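Local coordinates for protein elongation factor G (Thermus thermophilus, PDB 2DY1) that binds GTP and magnesium and probably works as a GTPase elongation factor that drives translocation during protein synthesis, at residues A211-D216 / E232-A237; K579-Q584 / E605-L610; Q417-E422 / P455-I460. All blocks are in the same frame, centred on the assembly; numbering follows the deposited sequence.

How the contacts relate
Contact 1 is the buried one of the three, whereas contacts 2 and 3 lie at the surface. Contact 1 joins two helices of the GTP-binding domain through methyl groups and one bridging water, with no direct hydrogen bond between its segments. Contacts 2 and 3 reach one antiparallel sheet, in which strands 569-583 and 457-460 are neighbours, yet their centres are about 35 Å apart. Contact 2 stays within the C-terminal domain and combines a backbone bond at a strand end with leucine packing. Contact 3 joins a loop of domain III to the segment entering strand 457-460, and there a salt bridge dominates. Contacts 1 and 3 lie on opposite sides of the chain's centre.

Contact 1: residues A211-D216 / E232-A237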
loop_
_atom_site.group_PDB
_atom_site.type_symbol
_atom_site.label_atom_id
_atom_site.label_comp_id
_atom_site.label_asym_id
_atom_site.label_seq_id
_atom_site.Cartn_x
_atom_site.Cartn_y
_atom_site.Cartn_z
ATOM N N ALA A 211 26.932 -12.350 21.774
ATOM C CA ALA A 211 25.962 -11.338 21.339
ATOM C C ALA A 211 24.835 -11.124 22.348
ATOM O O ALA A 211 24.364 -9.996 22.539
ATOM C CB ALA A 211 25.372 -11.717 19.967
ATOM N N ILE A 212 24.403 -12.204 22.986
ATOM C CA ILE A 212 23.341 -12.134 23.974
ATOM C C ILE A 212 23.835 -11.469 25.254
ATOM O O ILE A 212 23.162 -10.589 25.800
ATOM C CB ILE A 212 22.819 -13.523 24.318
ATOM C CG1 ILE A 212 22.151 -14.123 23.069
ATOM C CG2 ILE A 212 21.826 -13.441 25.497
ATOM C CD1 ILE A 212 21.766 -15.569 23.202
ATOM N N VAL A 213 24.995 -11.903 25.730
ATOM C CA VAL A 213 25.576 -11.346 26.950
ATOM C C VAL A 213 25.703 -9.828 26.872
ATOM O O VAL A 213 25.353 -9.118 27.823
ATOM C CB VAL A 213 26.973 -11.980 27.237
ATOM C CG1 VAL A 213 27.724 -11.176 28.302
ATOM C CG2 VAL A 213 26.785 -13.403 27.719
ATOM N N GLU A 214 26.182 -9.335 25.736
ATOM C CA GLU A 214 26.365 -7.906 25.534
ATOM C C GLU A 214 25.106 -7.039 25.625
ATOM O O GLU A 214 25.205 -5.822 25.780
ATOM C CB GLU A 214 27.058 -7.664 24.204
ATOM C CG GLU A 214 28.518 -8.080 24.234
ATOM C CD GLU A 214 29.157 -8.070 22.867
ATOM O OE1 GLU A 214 30.376 -8.332 22.779
ATOM O OE2 GLU A 214 28.440 -7.807 21.878
ATOM N N THR A 215 23.931 -7.658 25.560
ATOM C CA THR A 215 22.679 -6.907 25.644
ATOM C C THR A 215 22.104 -6.843 27.042
ATOM O O THR A 215 21.071 -6.199 27.259
ATOM C CB THR A 215 21.581 -7.539 24.782
ATOM O OG1 THR A 215 21.237 -8.818 25.325
ATOM C CG2 THR A 215 22.035 -7.667 23.358
ATOM N N ASP A 216 22.747 -7.511 27.997
ATOM C CA ASP A 216 22.241 -7.533 29.361
ATOM C C ASP A 216 23.322 -7.110 30.350
ATOM O O ASP A 216 24.358 -7.770 30.479
ATOM C CB ASP A 216 21.727 -8.931 29.697
ATOM C CG ASP A 216 21.146 -9.020 31.092
ATOM O OD1 ASP A 216 21.921 -9.179 32.056
ATOM O OD2 ASP A 216 19.910 -8.922 31.228
ATOM N N GLU A 232 19.334 -20.333 32.142
ATOM C CA GLU A 232 18.134 -19.559 32.442
ATOM C C GLU A 232 18.362 -18.075 32.221
ATOM O O GLU A 232 17.507 -17.388 31.658
ATOM C CB GLU A 232 17.705 -19.749 33.895
ATOM C CG GLU A 232 16.757 -20.892 34.149
ATOM C CD GLU A 232 16.077 -20.756 35.495
ATOM O OE1 GLU A 232 16.790 -20.723 36.521
ATOM O OE2 GLU A 232 14.830 -20.672 35.525
ATOM N N ALA A 233 19.504 -17.583 32.696
ATOM C CA ALA A 233 19.850 -16.174 32.563
ATOM C C ALA A 233 19.999 -15.814 31.098
ATOM O O ALA A 233 19.550 -14.753 30.664
ATOM C CB ALA A 233 21.149 -15.871 33.306
ATOM N N LEU A 234 20.643 -16.704 30.351
ATOM C CA LEU A 234 20.857 -16.505 28.922
ATOM C C LEU A 234 19.540 -16.516 28.150
ATOM O O LEU A 234 19.353 -15.705 27.240
ATOM C CB LEU A 234 21.803 -17.581 28.368
ATOM C CG LEU A 234 23.301 -17.324 28.577
ATOM C CD1 LEU A 234 24.098 -18.597 28.331
ATOM C CD2 LEU A 234 23.757 -16.192 27.654
ATOM N N GLU A 235 18.630 -17.417 28.505
ATOM C CA GLU A 235 17.329 -17.478 27.818
ATOM C C GLU A 235 16.577 -16.165 28.011
ATOM O O GLU A 235 16.065 -15.579 27.053
ATOM C CB GLU A 235 16.455 -18.607 28.374
ATOM C CG GLU A 235 17.013 -20.011 28.239
ATOM C CD GLU A 235 16.110 -21.048 28.900
ATOM O OE1 GLU A 235 14.958 -21.216 28.440
ATOM O OE2 GLU A 235 16.548 -21.687 29.883
ATOM N N LYS A 236 16.508 -15.702 29.256
ATOM C CA LYS A 236 15.799 -14.465 29.556
ATOM C C LYS A 236 16.436 -13.268 28.870
ATOM O O LYS A 236 15.740 -12.388 28.373
ATOM C CB LYS A 236 15.737 -14.234 31.073
ATOM C CG LYS A 236 14.879 -15.267 31.803
ATOM C CD LYS A 236 14.774 -14.990 33.301
ATOM C CE LYS A 236 13.847 -15.997 33.980
ATOM N NZ LYS A 236 13.729 -15.776 35.452
ATOM N N ALA A 237 17.763 -13.228 28.824
ATOM C CA ALA A 237 18.437 -12.125 28.172
ATOM C C ALA A 237 18.133 -12.139 26.668
ATOM O O ALA A 237 17.896 -11.092 26.072
ATOM C CB ALA A 237 19.941 -12.206 28.407
HETATM O O HOH W 1 18.963 -8.742 26.986
#
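Ile-212 and Ala-237 meet methyl to methyl, Ile-212 CG2 standing 3.7 Å from Ala-237 CB. With CG2 anti to its backbone N, Ile-212 also brings this methyl to 4.0 Å from Leu-234 CD2. The same CD2 meets Val-213 CG2, the two side chains crossing obliquely. Ala-237 CB in turn takes the CB of Asp-216 at 3.9 Å, and at this pair the backbones come nearest.

The polar link is indirect. Water 1 is hydrogen-bonded to both Thr-215 OG1 (2.8 Å) and Ala-237 O (2.7 Å). Thr-215 OG1 also donates to a lone pair of Ile-212 O at 2.7 Å, and that carbonyl takes Thr-215 N as a second donor. An alanine in place of Thr-215 would probably cost the water its hydroxyl acceptor and Ile-212 O one of its two donors.

Beyond the type I turn from Val-213 to Asp-216, Asp-216 OD1 accepts from Leu-219 N and N-caps helix 217-225. The turn sends the chain from helix 198-213 into helix 217-225, and helix 231-243 packs against the end of the first helix and against the turn, in the helical part of the insert (G' subdomain) that EF-G carries in its GTP-binding domain.

Contact 2: residues K579-Q584 / E605-L610; sequences KVLAPQ and EQEGAL
The tight β-hairpin joining strands 600-607 and 610-618 sets Leu-610 and Ala-609 against Leu-581, Pro-583 and Gln-584 at the end of strand 569-583. Its two-residue loop, Gly-608 and Ala-609, forms a type II' turn, closed by Glu-607 N donating to Leu-610 O at 2.7 Å and by a longer bond back from Leu-610 N. The positive phi of Gly-608 suits a residue without a side chain. Gln-606 braces the turn from its own strand: NE2 donates to Gly-608 O at 2.8 Å, the acceptor lying in the Gln-606 amide plane while the nitrogen stands above the carbonyl plane.

Pro-583 and Leu-610 form an antiparallel non-hydrogen-bonded pair, and the direct bond comes one residue on. Gln-584 N donates to Ala-609 O at 2.7 Å, bent at the hydrogen (130°) although the nitrogen sits nearly along the C=O axis. In addition, Leu-610 CA makes a CA-H...O contact of 3.6 Å with Ala-582 O.

Leucines do most of the apolar work. Leu-610 CD2 rests against the peptide link before the proline, 3.3 Å from Pro-583 N. The two leucine side chains cross at about a right angle; the 3.3 Å between Leu-581 CD1 and Leu-610 CD1 is too short to be taken at face value. Leu-581 CD2 instead reaches Glu-607 OE1 at 3.8 Å, so the carboxylate lies beside a methyl.

Ala-582 faces the other way, onto helices 587-596 and 625-633. Strands on one side and two helices on the other, in the order βαββαβ, mark the ferredoxin-like fold of the EF-G C-terminal domain.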
loop_
_atom_site.group_PDB
_atom_site.type_symbol
_atom_site.label_atom_id
_atom_site.label_comp_id
_atom_site.label_asym_id
_atom_site.label_seq_id
_atom_site.Cartn_x
_atom_site.Cartn_y
_atom_site.Cartn_z
ATOM N N LYS A 579 11.139 10.398 -12.352
ATOM C CA LYS A 579 12.381 9.859 -11.808
ATOM C C LYS A 579 12.396 8.367 -12.109
ATOM O O LYS A 579 11.446 7.659 -11.787
ATOM C CB LYS A 579 12.443 10.080 -10.297
ATOM C CG LYS A 579 12.485 11.545 -9.885
ATOM C CD LYS A 579 12.580 11.700 -8.372
ATOM C CE LYS A 579 12.721 13.167 -7.975
ATOM N NZ LYS A 579 12.838 13.340 -6.499
ATOM N N VAL A 580 13.465 7.895 -12.739
ATOM C CA VAL A 580 13.566 6.480 -13.070
ATOM C C VAL A 580 14.861 5.865 -12.548
ATOM O O VAL A 580 15.952 6.365 -12.819
ATOM C CB VAL A 580 13.488 6.252 -14.606
ATOM C CG1 VAL A 580 13.628 4.768 -14.923
ATOM C CG2 VAL A 580 12.170 6.768 -15.140
ATOM N N LEU A 581 14.723 4.786 -11.784
ATOM C CA LEU A 581 15.870 4.073 -11.235
ATOM C C LEU A 581 16.018 2.838 -12.113
ATOM O O LEU A 581 15.083 2.044 -12.234
ATOM C CB LEU A 581 15.594 3.661 -9.784
ATOM C CG LEU A 581 16.753 3.157 -8.915
ATOM C CD1 LEU A 581 17.367 1.922 -9.535
ATOM C CD2 LEU A 581 17.797 4.250 -8.756
ATOM N N ALA A 582 17.181 2.672 -12.735
ATOM C CA ALA A 582 17.382 1.525 -13.610
ATOM C C ALA A 582 18.821 1.034 -13.660
ATOM O O ALA A 582 19.763 1.801 -13.449
ATOM C CB ALA A 582 16.903 1.861 -15.018
ATOM N N PRO A 583 19.002 -0.266 -13.943
ATOM C CA PRO A 583 20.334 -0.869 -14.029
ATOM C C PRO A 583 21.162 -0.073 -15.022
ATOM O O PRO A 583 20.623 0.477 -15.984
ATOM C CB PRO A 583 20.036 -2.281 -14.525
ATOM C CG PRO A 583 18.690 -2.564 -13.929
ATOM C CD PRO A 583 17.956 -1.273 -14.193
ATOM N N GLN A 584 22.467 -0.008 -14.798
ATOM C CA GLN A 584 23.330 0.746 -15.692
ATOM C C GLN A 584 23.274 0.248 -17.136
ATOM O O GLN A 584 23.222 1.053 -18.068
ATOM C CB GLN A 584 24.772 0.738 -15.168
ATOM C CG GLN A 584 25.411 -0.630 -15.029
ATOM C CD GLN A 584 26.593 -0.806 -15.963
ATOM O OE1 GLN A 584 26.424 -1.033 -17.160
ATOM N NE2 GLN A 584 27.801 -0.682 -15.422
ATOM N N GLU A 605 22.001 10.370 -11.753
ATOM C CA GLU A 605 22.779 10.078 -10.558
ATOM C C GLU A 605 23.061 8.581 -10.510
ATOM O O GLU A 605 22.375 7.797 -11.162
ATOM C CB GLU A 605 22.017 10.485 -9.296
ATOM C CG GLU A 605 21.884 11.977 -9.090
ATOM C CD GLU A 605 21.360 12.310 -7.709
ATOM O OE1 GLU A 605 20.224 11.903 -7.388
ATOM O OE2 GLU A 605 22.087 12.975 -6.940
ATOM N N GLN A 606 24.068 8.185 -9.738
ATOM C CA GLN A 606 24.412 6.774 -9.620
ATOM C C GLN A 606 24.213 6.228 -8.210
ATOM O O GLN A 606 24.572 6.872 -7.223
ATOM C CB GLN A 606 25.863 6.537 -10.053
ATOM C CG GLN A 606 26.401 5.166 -9.655
ATOM C CD GLN A 606 27.847 4.949 -10.062
ATOM O OE1 GLN A 606 28.555 5.893 -10.419
ATOM N NE2 GLN A 606 28.299 3.700 -9.997
ATOM N N GLU A 607 23.632 5.034 -8.136
ATOM C CA GLU A 607 23.384 4.333 -6.877
ATOM C C GLU A 607 23.849 2.896 -7.090
ATOM O O GLU A 607 23.039 1.989 -7.290
ATOM C CB GLU A 607 21.892 4.352 -6.531
ATOM C CG GLU A 607 21.448 5.587 -5.762
ATOM C CD GLU A 607 19.938 5.693 -5.646
ATOM O OE1 GLU A 607 19.290 4.685 -5.290
ATOM O OE2 GLU A 607 19.399 6.790 -5.904
ATOM N N GLY A 608 25.164 2.702 -7.045
ATOM C CA GLY A 608 25.722 1.386 -7.280
ATOM C C GLY A 608 25.733 1.204 -8.784
ATOM O O GLY A 608 26.021 2.152 -9.517
ATOM N N ALA A 609 25.418 0.005 -9.258
ATOM C CA ALA A 609 25.386 -0.239 -10.693
ATOM C C ALA A 609 24.085 0.328 -11.243
ATOM O O ALA A 609 23.795 0.224 -12.435
ATOM C CB ALA A 609 25.468 -1.711 -10.972
ATOM N N LEU A 610 23.299 0.919 -10.350
ATOM C CA LEU A 610 22.031 1.530 -10.717
ATOM C C LEU A 610 22.259 3.020 -10.909
ATOM O O LEU A 610 23.225 3.583 -10.392
ATOM C CB LEU A 610 20.990 1.316 -9.613
ATOM C CG LEU A 610 20.396 -0.084 -9.442
ATOM C CD1 LEU A 610 19.531 -0.133 -8.188
ATOM C CD2 LEU A 610 19.575 -0.436 -10.670
#

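Contact 3: residues Q417-E422 / P455-I460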
loop_
_atom_site.group_PDB
_atom_site.type_symbol
_atom_site.label_atom_id
_atom_site.label_comp_id
_atom_site.label_asym_id
_atom_site.label_seq_id
_atom_site.Cartn_x
_atom_site.Cartn_y
_atom_site.Cartn_z
ATOM N N GLN A 417 -13.242 12.521 -11.567
ATOM C CA GLN A 417 -12.328 13.549 -12.054
ATOM C C GLN A 417 -13.149 14.777 -12.459
ATOM O O GLN A 417 -13.743 14.813 -13.529
ATOM C CB GLN A 417 -11.527 13.025 -13.248
ATOM C CG GLN A 417 -10.071 13.497 -13.297
ATOM C CD GLN A 417 -9.942 15.008 -13.412
ATOM O OE1 GLN A 417 -10.455 15.617 -14.350
ATOM N NE2 GLN A 417 -9.248 15.616 -12.458
ATOM N N GLU A 418 -13.176 15.776 -11.586
ATOM C CA GLU A 418 -13.933 17.005 -11.815
ATOM C C GLU A 418 -13.820 17.534 -13.242
ATOM O O GLU A 418 -14.816 17.761 -13.928
ATOM C CB GLU A 418 -13.440 18.098 -10.864
ATOM C CG GLU A 418 -13.219 17.643 -9.433
ATOM C CD GLU A 418 -12.561 18.714 -8.579
ATOM O OE1 GLU A 418 -11.446 19.159 -8.933
ATOM O OE2 GLU A 418 -13.157 19.110 -7.554
ATOM N N GLU A 419 -12.582 17.717 -13.668
ATOM C CA GLU A 419 -12.252 18.270 -14.970
ATOM C C GLU A 419 -12.604 17.462 -16.225
ATOM O O GLU A 419 -13.210 17.995 -17.152
ATOM C CB GLU A 419 -10.768 18.613 -14.948
ATOM C CG GLU A 419 -10.297 19.520 -16.033
ATOM C CD GLU A 419 -8.935 20.093 -15.716
ATOM O OE1 GLU A 419 -8.276 20.599 -16.639
ATOM O OE2 GLU A 419 -8.522 20.042 -14.536
ATOM N N THR A 420 -12.239 16.182 -16.262
ATOM C CA THR A 420 -12.518 15.345 -17.432
ATOM C C THR A 420 -13.841 14.584 -17.364
ATOM O O THR A 420 -14.320 14.055 -18.371
ATOM C CB THR A 420 -11.402 14.309 -17.638
ATOM O OG1 THR A 420 -11.381 13.414 -16.519
ATOM C CG2 THR A 420 -10.043 15.000 -17.765
ATOM N N GLY A 421 -14.413 14.509 -16.166
ATOM C CA GLY A 421 -15.670 13.805 -15.974
ATOM C C GLY A 421 -15.547 12.300 -15.769
ATOM O O GLY A 421 -16.536 11.633 -15.487
ATOM N N GLU A 422 -14.343 11.750 -15.881
ATOM C CA GLU A 422 -14.206 10.305 -15.724
ATOM C C GLU A 422 -14.234 9.823 -14.277
ATOM O O GLU A 422 -13.937 10.580 -13.354
ATOM C CB GLU A 422 -12.904 9.829 -16.378
ATOM C CG GLU A 422 -12.818 10.109 -17.872
ATOM C CD GLU A 422 -11.631 9.425 -18.523
ATOM O OE1 GLU A 422 -10.504 9.630 -18.056
ATOM O OE2 GLU A 422 -11.832 8.686 -19.508
ATOM N N PRO A 455 -5.939 16.004 -18.792
ATOM C CA PRO A 455 -6.621 17.269 -18.511
ATOM C C PRO A 455 -5.934 18.461 -19.183
ATOM O O PRO A 455 -5.251 19.257 -18.530
ATOM C CB PRO A 455 -6.589 17.342 -16.987
ATOM C CG PRO A 455 -5.279 16.692 -16.669
ATOM C CD PRO A 455 -5.270 15.489 -17.584
ATOM N N TYR A 456 -6.109 18.565 -20.495
ATOM C CA TYR A 456 -5.533 19.671 -21.252
ATOM C C TYR A 456 -6.190 20.964 -20.789
ATOM O O TYR A 456 -7.282 20.960 -20.221
ATOM C CB TYR A 456 -5.794 19.495 -22.750
ATOM C CG TYR A 456 -5.034 18.356 -23.369
ATOM C CD1 TYR A 456 -3.659 18.442 -23.576
ATOM C CD2 TYR A 456 -5.683 17.176 -23.720
ATOM C CE1 TYR A 456 -2.942 17.367 -24.122
ATOM C CE2 TYR A 456 -4.979 16.101 -24.261
ATOM C CZ TYR A 456 -3.616 16.203 -24.455
ATOM O OH TYR A 456 -2.925 15.125 -24.965
ATOM N N ARG A 457 -5.511 22.076 -21.021
ATOM C CA ARG A 457 -6.063 23.361 -20.645
ATOM C C ARG A 457 -5.736 24.337 -21.749
ATOM O O ARG A 457 -5.166 23.952 -22.771
ATOM C CB ARG A 457 -5.494 23.814 -19.302
ATOM C CG ARG A 457 -5.990 22.908 -18.185
ATOM C CD ARG A 457 -5.796 23.477 -16.811
ATOM N NE ARG A 457 -6.286 22.534 -15.814
ATOM C CZ ARG A 457 -5.889 22.541 -14.552
ATOM N NH1 ARG A 457 -5.013 23.451 -14.154
ATOM N NH2 ARG A 457 -6.320 21.612 -13.709
ATOM N N GLU A 458 -6.121 25.593 -21.559
ATOM C CA GLU A 458 -5.866 26.609 -22.568
ATOM C C GLU A 458 -5.436 27.900 -21.904
ATOM O O GLU A 458 -5.634 28.084 -20.712
ATOM C CB GLU A 458 -7.140 26.883 -23.372
ATOM C CG GLU A 458 -7.654 25.689 -24.157
ATOM C CD GLU A 458 -8.969 25.975 -24.855
ATOM O OE1 GLU A 458 -9.220 27.154 -25.196
ATOM O OE2 GLU A 458 -9.746 25.023 -25.079
ATOM N N THR A 459 -4.829 28.785 -22.688
ATOM C CA THR A 459 -4.426 30.088 -22.182
ATOM C C THR A 459 -4.343 31.047 -23.360
ATOM O O THR A 459 -4.689 30.678 -24.492
ATOM C CB THR A 459 -3.083 30.037 -21.417
ATOM O OG1 THR A 459 -2.918 31.264 -20.684
ATOM C CG2 THR A 459 -1.905 29.852 -22.371
ATOM N N ILE A 460 -3.910 32.275 -23.102
ATOM C CA ILE A 460 -3.816 33.269 -24.164
ATOM C C ILE A 460 -2.403 33.815 -24.332
ATOM O O ILE A 460 -1.631 33.856 -23.378
ATOM C CB ILE A 460 -4.783 34.445 -23.906
ATOM C CG1 ILE A 460 -4.591 34.991 -22.491
ATOM C CG2 ILE A 460 -6.221 33.990 -24.096
ATOM C CD1 ILE A 460 -5.428 36.259 -22.200
HETATM O O HOH W 2 -9.113 19.469 -18.828
#
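Glu-419 OE1 is gripped from two directions, by Arg-457 NE at 2.9 Å and by water 2 at 2.6 Å. The arginine bond is almost straight, 178° at the hydrogen, and reaches the oxygen on its syn side, somewhat out of the carboxylate plane. The other oxygen completes a side-on salt bridge: Arg-457 NH2 donates at 2.8 Å to the syn lone pair of Glu-419 OE2. Carboxylate and guanidinium planes are only 26° apart, and the two parallel bonds would resist rotation of either group.

The glutamate gets there with CG anti to its backbone N (chi1 -164°) and an extended chain beyond, crossing the extended arginine at about a right angle. Water 2 also donates to Tyr-456 O at 2.7 Å, tying the carboxylate to the backbone beside the arginine. Beside the charged pair, Pro-455 CB comes within 3.7 Å of Glu-419 OE1, and Thr-420 CG2 lies 4.2 Å from Pro-455 CA.

The loop that presents Glu-419 is held from within. Gln-417 OE1 accepts from Thr-420 N at 2.7 Å, and backbone bonds run from Gln-417 N to Glu-422 O and from Gly-421 N to Gln-417 O.

The two-bond salt bridge makes this an interdomain contact, away from the nucleotide site. The loop links strands 413-416 and 423-427 of domain III, and Glu-422 OE1 accepts from Lys-453 N. On the other side of the contact, Pro-455 O is bonded to Tyr-646 OH of strand 638-648, while Arg-457 begins strand 457-460, which pairs antiparallel with strand 569-583.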